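Long-range contacts in branched-chain-amino-acid aminotransferase (Pseudomonas aeruginosa, PDB 6NST), which probably catalyses the pyridoxal-phosphate-dependent transfer of amino groups between leucine, isoleucine or valine and 2-oxoglutarate in branched-chain amino acid biosynthesis: residues T28-Y33 against V102-E107; Y33-F38 against H67-Q72. The protein carries 1 engineered substitution. All coordinates share one frame; numbering follows the deposited sequence.

Contact 1 of 2, residues T28-Y33 against V102-E107. Engineered in segment 28-33: H31 (natural residue Leu).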
# COMPACT_ATOMS: atom_id res chain seq x y z
N THR A 28 7.00 19.14 30.69
CA THR A 28 7.79 19.46 29.52
C THR A 28 7.08 18.99 28.25
O THR A 28 6.53 17.88 28.21
CB THR A 28 9.18 18.82 29.63
OG1 THR A 28 9.80 19.23 30.85
CG2 THR A 28 10.06 19.22 28.47
N HIS A 29 7.10 19.83 27.22
CA HIS A 29 6.30 19.56 26.02
C HIS A 29 6.79 18.33 25.28
O HIS A 29 6.00 17.46 24.89
CB HIS A 29 6.31 20.79 25.11
CG HIS A 29 5.28 20.74 24.02
ND1 HIS A 29 5.48 20.09 22.83
CD2 HIS A 29 4.04 21.28 23.95
CE1 HIS A 29 4.41 20.23 22.07
NE2 HIS A 29 3.52 20.95 22.73
N THR A 30 8.11 18.23 25.06
CA THR A 30 8.65 17.03 24.41
C THR A 30 8.38 15.78 25.24
O THR A 30 8.20 14.69 24.67
CB THR A 30 10.16 17.20 24.18
OG1 THR A 30 10.39 18.36 23.36
CG2 THR A 30 10.75 15.98 23.48
N HIS A 31 8.31 15.92 26.56
CA HIS A 31 8.01 14.78 27.42
C HIS A 31 6.63 14.21 27.14
O HIS A 31 6.41 13.01 27.28
CB HIS A 31 8.13 15.20 28.89
CG HIS A 31 8.47 14.08 29.82
ND1 HIS A 31 8.32 14.17 31.19
CD2 HIS A 31 8.98 12.85 29.58
CE1 HIS A 31 8.71 13.05 31.75
NE2 HIS A 31 9.12 12.23 30.80
N HIS A 32 5.68 15.07 26.75
CA HIS A 32 4.30 14.65 26.54
C HIS A 32 3.95 14.39 25.08
O HIS A 32 3.00 13.64 24.82
CB HIS A 32 3.34 15.71 27.09
CG HIS A 32 3.33 15.81 28.59
ND1 HIS A 32 2.27 15.39 29.36
CD2 HIS A 32 4.26 16.28 29.45
CE1 HIS A 32 2.55 15.60 30.63
NE2 HIS A 32 3.75 16.13 30.72
N TYR A 33 4.69 14.97 24.14
CA TYR A 33 4.35 14.84 22.73
C TYR A 33 5.50 14.34 21.86
O TYR A 33 5.31 14.21 20.65
CB TYR A 33 3.84 16.18 22.19
CG TYR A 33 2.65 16.72 22.95
CD1 TYR A 33 1.38 16.20 22.75
CD2 TYR A 33 2.80 17.74 23.88
CE1 TYR A 33 0.29 16.68 23.45
CE2 TYR A 33 1.72 18.23 24.59
CZ TYR A 33 0.46 17.70 24.37
OH TYR A 33 -0.62 18.18 25.07
N VAL A 102 17.69 18.04 21.91
CA VAL A 102 16.98 19.30 21.75
C VAL A 102 15.50 19.04 22.01
O VAL A 102 14.92 18.11 21.43
CB VAL A 102 17.19 19.89 20.35
CG1 VAL A 102 16.38 21.15 20.16
CG2 VAL A 102 18.68 20.15 20.10
N PHE A 103 14.89 19.84 22.89
CA PHE A 103 13.51 19.58 23.27
C PHE A 103 12.79 20.88 23.60
O PHE A 103 13.40 21.86 24.02
CB PHE A 103 13.42 18.61 24.47
CG PHE A 103 13.99 19.16 25.75
CD1 PHE A 103 13.16 19.73 26.70
CD2 PHE A 103 15.35 19.06 26.02
CE1 PHE A 103 13.67 20.22 27.89
CE2 PHE A 103 15.87 19.55 27.21
CZ PHE A 103 15.03 20.13 28.15
N TYR A 104 11.47 20.86 23.41
CA TYR A 104 10.63 21.99 23.78
C TYR A 104 10.42 22.01 25.29
O TYR A 104 10.31 20.97 25.94
CB TYR A 104 9.27 21.91 23.08
CG TYR A 104 9.28 22.36 21.63
CD1 TYR A 104 10.02 23.47 21.24
CD2 TYR A 104 8.56 21.68 20.67
CE1 TYR A 104 10.04 23.89 19.92
CE2 TYR A 104 8.56 22.09 19.35
CZ TYR A 104 9.31 23.19 18.98
OH TYR A 104 9.32 23.60 17.66
N GLY A 105 10.34 23.22 25.85
CA GLY A 105 10.25 23.39 27.29
C GLY A 105 8.84 23.25 27.80
O GLY A 105 7.93 22.75 27.12
N SER A 106 8.64 23.70 29.04
CA SER A 106 7.33 23.64 29.68
C SER A 106 6.60 24.99 29.63
O SER A 106 6.20 25.52 30.67
CB SER A 106 7.47 23.16 31.12
OG SER A 106 8.42 23.93 31.82
N GLU A 107 6.42 25.53 28.43
CA GLU A 107 5.74 26.81 28.27
C GLU A 107 4.25 26.64 27.98
O GLU A 107 3.40 27.17 28.70
CB GLU A 107 6.41 27.64 27.17
CG GLU A 107 7.68 28.35 27.62
CD GLU A 107 8.80 27.39 27.95
OE1 GLU A 107 8.86 26.32 27.31
OE2 GLU A 107 9.61 27.70 28.84

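Contact 2 of 2, residues Y33-F38 against H67-Q72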
# COMPACT_ATOMS: atom_id res chain seq x y z
N TYR A 33 4.69 14.97 24.14
CA TYR A 33 4.35 14.84 22.73
C TYR A 33 5.50 14.34 21.86
O TYR A 33 5.31 14.21 20.65
CB TYR A 33 3.84 16.18 22.19
CG TYR A 33 2.65 16.72 22.95
CD1 TYR A 33 1.38 16.20 22.75
CD2 TYR A 33 2.80 17.74 23.88
CE1 TYR A 33 0.29 16.68 23.45
CE2 TYR A 33 1.72 18.23 24.59
CZ TYR A 33 0.46 17.70 24.37
OH TYR A 33 -0.62 18.18 25.07
N GLY A 34 6.66 14.07 22.44
CA GLY A 34 7.76 13.47 21.70
C GLY A 34 8.45 14.36 20.69
O GLY A 34 9.42 13.92 20.07
N MET A 35 8.00 15.60 20.52
CA MET A 35 8.60 16.51 19.54
C MET A 35 9.95 16.99 20.06
O MET A 35 10.03 17.89 20.89
CB MET A 35 7.66 17.68 19.27
CG MET A 35 8.17 18.66 18.22
SD MET A 35 8.41 17.91 16.61
CE MET A 35 7.80 19.21 15.54
N GLY A 36 11.00 16.37 19.55
CA GLY A 36 12.35 16.76 19.90
C GLY A 36 13.31 15.93 19.08
O GLY A 36 12.95 14.90 18.51
N VAL A 37 14.55 16.41 19.01
CA VAL A 37 15.58 15.73 18.24
C VAL A 37 16.77 15.45 19.15
O VAL A 37 16.99 16.14 20.15
CB VAL A 37 16.01 16.56 17.01
CG1 VAL A 37 14.80 16.89 16.15
CG2 VAL A 37 16.73 17.83 17.43
N PHE A 38 17.53 14.41 18.81
CA PHE A 38 18.67 14.02 19.63
C PHE A 38 19.71 13.35 18.74
O PHE A 38 19.49 13.09 17.56
CB PHE A 38 18.25 13.09 20.77
CG PHE A 38 17.88 11.70 20.34
CD1 PHE A 38 18.75 10.64 20.52
CD2 PHE A 38 16.65 11.44 19.75
CE1 PHE A 38 18.42 9.36 20.13
CE2 PHE A 38 16.30 10.16 19.35
CZ PHE A 38 17.19 9.12 19.54
N HIS A 67 15.85 21.24 11.82
CA HIS A 67 15.31 21.98 10.67
C HIS A 67 14.13 21.24 10.06
O HIS A 67 13.16 21.87 9.62
CB HIS A 67 16.42 22.20 9.64
CG HIS A 67 15.98 22.94 8.42
ND1 HIS A 67 15.55 24.25 8.45
CD2 HIS A 67 15.90 22.56 7.12
CE1 HIS A 67 15.23 24.64 7.23
NE2 HIS A 67 15.43 23.63 6.41
N ILE A 68 14.19 19.91 10.02
CA ILE A 68 13.07 19.12 9.52
C ILE A 68 11.84 19.31 10.40
O ILE A 68 10.72 19.46 9.91
CB ILE A 68 13.47 17.64 9.40
CG1 ILE A 68 14.53 17.47 8.32
CG2 ILE A 68 12.25 16.78 9.11
CD1 ILE A 68 15.16 16.09 8.28
N MET A 69 12.04 19.32 11.72
CA MET A 69 10.94 19.43 12.67
C MET A 69 10.55 20.88 12.95
O MET A 69 9.69 21.11 13.81
CB MET A 69 11.31 18.74 13.99
CG MET A 69 11.62 17.27 13.84
SD MET A 69 10.20 16.36 13.20
CE MET A 69 10.93 14.74 12.94
N ASN A 70 11.15 21.84 12.25
CA ASN A 70 10.87 23.26 12.46
C ASN A 70 11.17 23.68 13.89
O ASN A 70 10.46 24.49 14.49
CB ASN A 70 9.43 23.61 12.08
CG ASN A 70 9.35 24.61 10.95
OD1 ASN A 70 10.33 24.84 10.23
ND2 ASN A 70 8.19 25.23 10.78
N MET A 71 12.24 23.11 14.46
CA MET A 71 12.72 23.49 15.78
C MET A 71 13.95 24.37 15.61
O MET A 71 14.92 23.97 14.96
CB MET A 71 13.06 22.26 16.62
CG MET A 71 11.90 21.32 16.88
SD MET A 71 12.39 19.97 17.97
CE MET A 71 12.74 20.87 19.48
N GLN A 72 13.91 25.56 16.20
CA GLN A 72 15.02 26.51 16.12
C GLN A 72 15.92 26.31 17.34
O GLN A 72 15.55 26.66 18.46
CB GLN A 72 14.49 27.94 16.05
CG GLN A 72 15.57 29.01 15.90
CD GLN A 72 16.30 28.92 14.57
OE1 GLN A 72 17.38 28.33 14.48
NE2 GLN A 72 15.72 29.51 13.53

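Contact 1 of 2, residues T28-Y33 against V102-E107
Strand residues 102-104 cross the short helix 29-33 almost at a right angle (88°). V102 turns its side chain from the helix, so the contact starts at F103. With CG in the crowded position between the backbone N and the carbonyl carbon, the F103 ring is set beside T28, whose CG2 lies 3.6 Å from F103 CD1; the two side chains cross at about a right angle. F103 CB lies 3.2 Å from T30 OG1.

At Y104 the backbone N donates to T30 OG1 over 2.7 Å, a bond bent to 143°. T30 OG1 stands anti to its own carbonyl carbon, facing the strand, and is also bonded to M35 O, so one hydroxyl ties the helix both to the strand end and to the chain that leaves it. Y104 O lies only 3.1 Å from T28 CG2. The Y104 side chain runs alongside H29, and its ring edge is turned toward the imidazole face in an offset T-shaped pair, planes at 83°. Y33 CD2 sits over the centre of one face of that imidazole, and NE2 is hydrogen-bonded to G110 O.

In the class IV aminotransferase fold the contact joins a short helix to the end of strand 96-104 in the antiparallel sheet, beside the second subunit, where H31 (engineered from Leu) meets F103 of that subunit edge-to-face.

G105 O next receives H29 N, 3.0 Å away, with the donor well above the carbonyl plane. This bond takes up an N-H of the first helical turn; the side chain of T28, at the N-cap position, makes no capping bond, and its OG1 is hydrogen-bonded to T24 OG1. S106 CB, finally, rests 4.0 Å from T28 CA.

Contact 2 of 2, residues Y33-F38 against H67-Q72
Three methionines, a valine and the backbone of G36 make this contact; its side-chain pairs are all apolar. The M35 chain, CG anti to the backbone N and bent at chi2 and chi3, brings its terminal methyl up to M69. There M35 CE lies 3.2 Å from M69 O and 3.9 Å from M69 CB, while the sulfurs of the two residues come within 4.2 Å of each other, SD of M35 to SD of M69. The two chains cross obliquely. M69, bent at chi2, passes V37 in the opposite direction, and M69 CG touches V37 CG1 at 3.9 Å.

M71 approaches G36. Its chain is extended through chi2 and folds at chi3 (65°), which lays SD against the glycine backbone, with M71 SD 3.7 Å from G36 CA. V37 CG1 borders the same sulfur, so that V37 is in contact with both M69 and M71.

N70 has a positive phi (59°) and closes helix 55-68 as a Schellman motif. M69 and M71 flank it in sequence, consistent with that turn directing their side chains toward 33-38. On the other segment, G34 also takes positive phi as the chain leaves helix 29-33, after which M35 and G36 lead into strand 36-46. The backbone of G36 bonds to N162.

Outward from this core, V37 also packs on L62, S65 and A66 of helix 55-68, and on V102 of strand 96-104, its neighbour in the antiparallel sheet. M35 and M71 both touch Y104 of that strand, and M169 of the second subunit packs on M35, leaving the contact between helix 55-68, the sheet and the subunit interface.

In the fold
Contacts 1 and 2 share Y33 and lie with their centres about 10 Å apart. Helix 29-33 of contact 1 runs into the chain that forms contact 2, and a probable hydrogen bond of 2.5 Å from T30 OG1 to M35 O spans the turn. The sheet joins them again where V102 N makes a probable hydrogen bond of 2.7 Å to V37 O, in neighbouring strands. Y104 of contact 1 packs on 67-72, its OH 3.5 Å from M71 CG. Contact 2 is nearer the cofactor site: the V37 side chain is about 6 Å from that of K160, the lysine predicted by similarity to carry pyridoxal phosphate, unmodified here. Both contacts touch the second subunit.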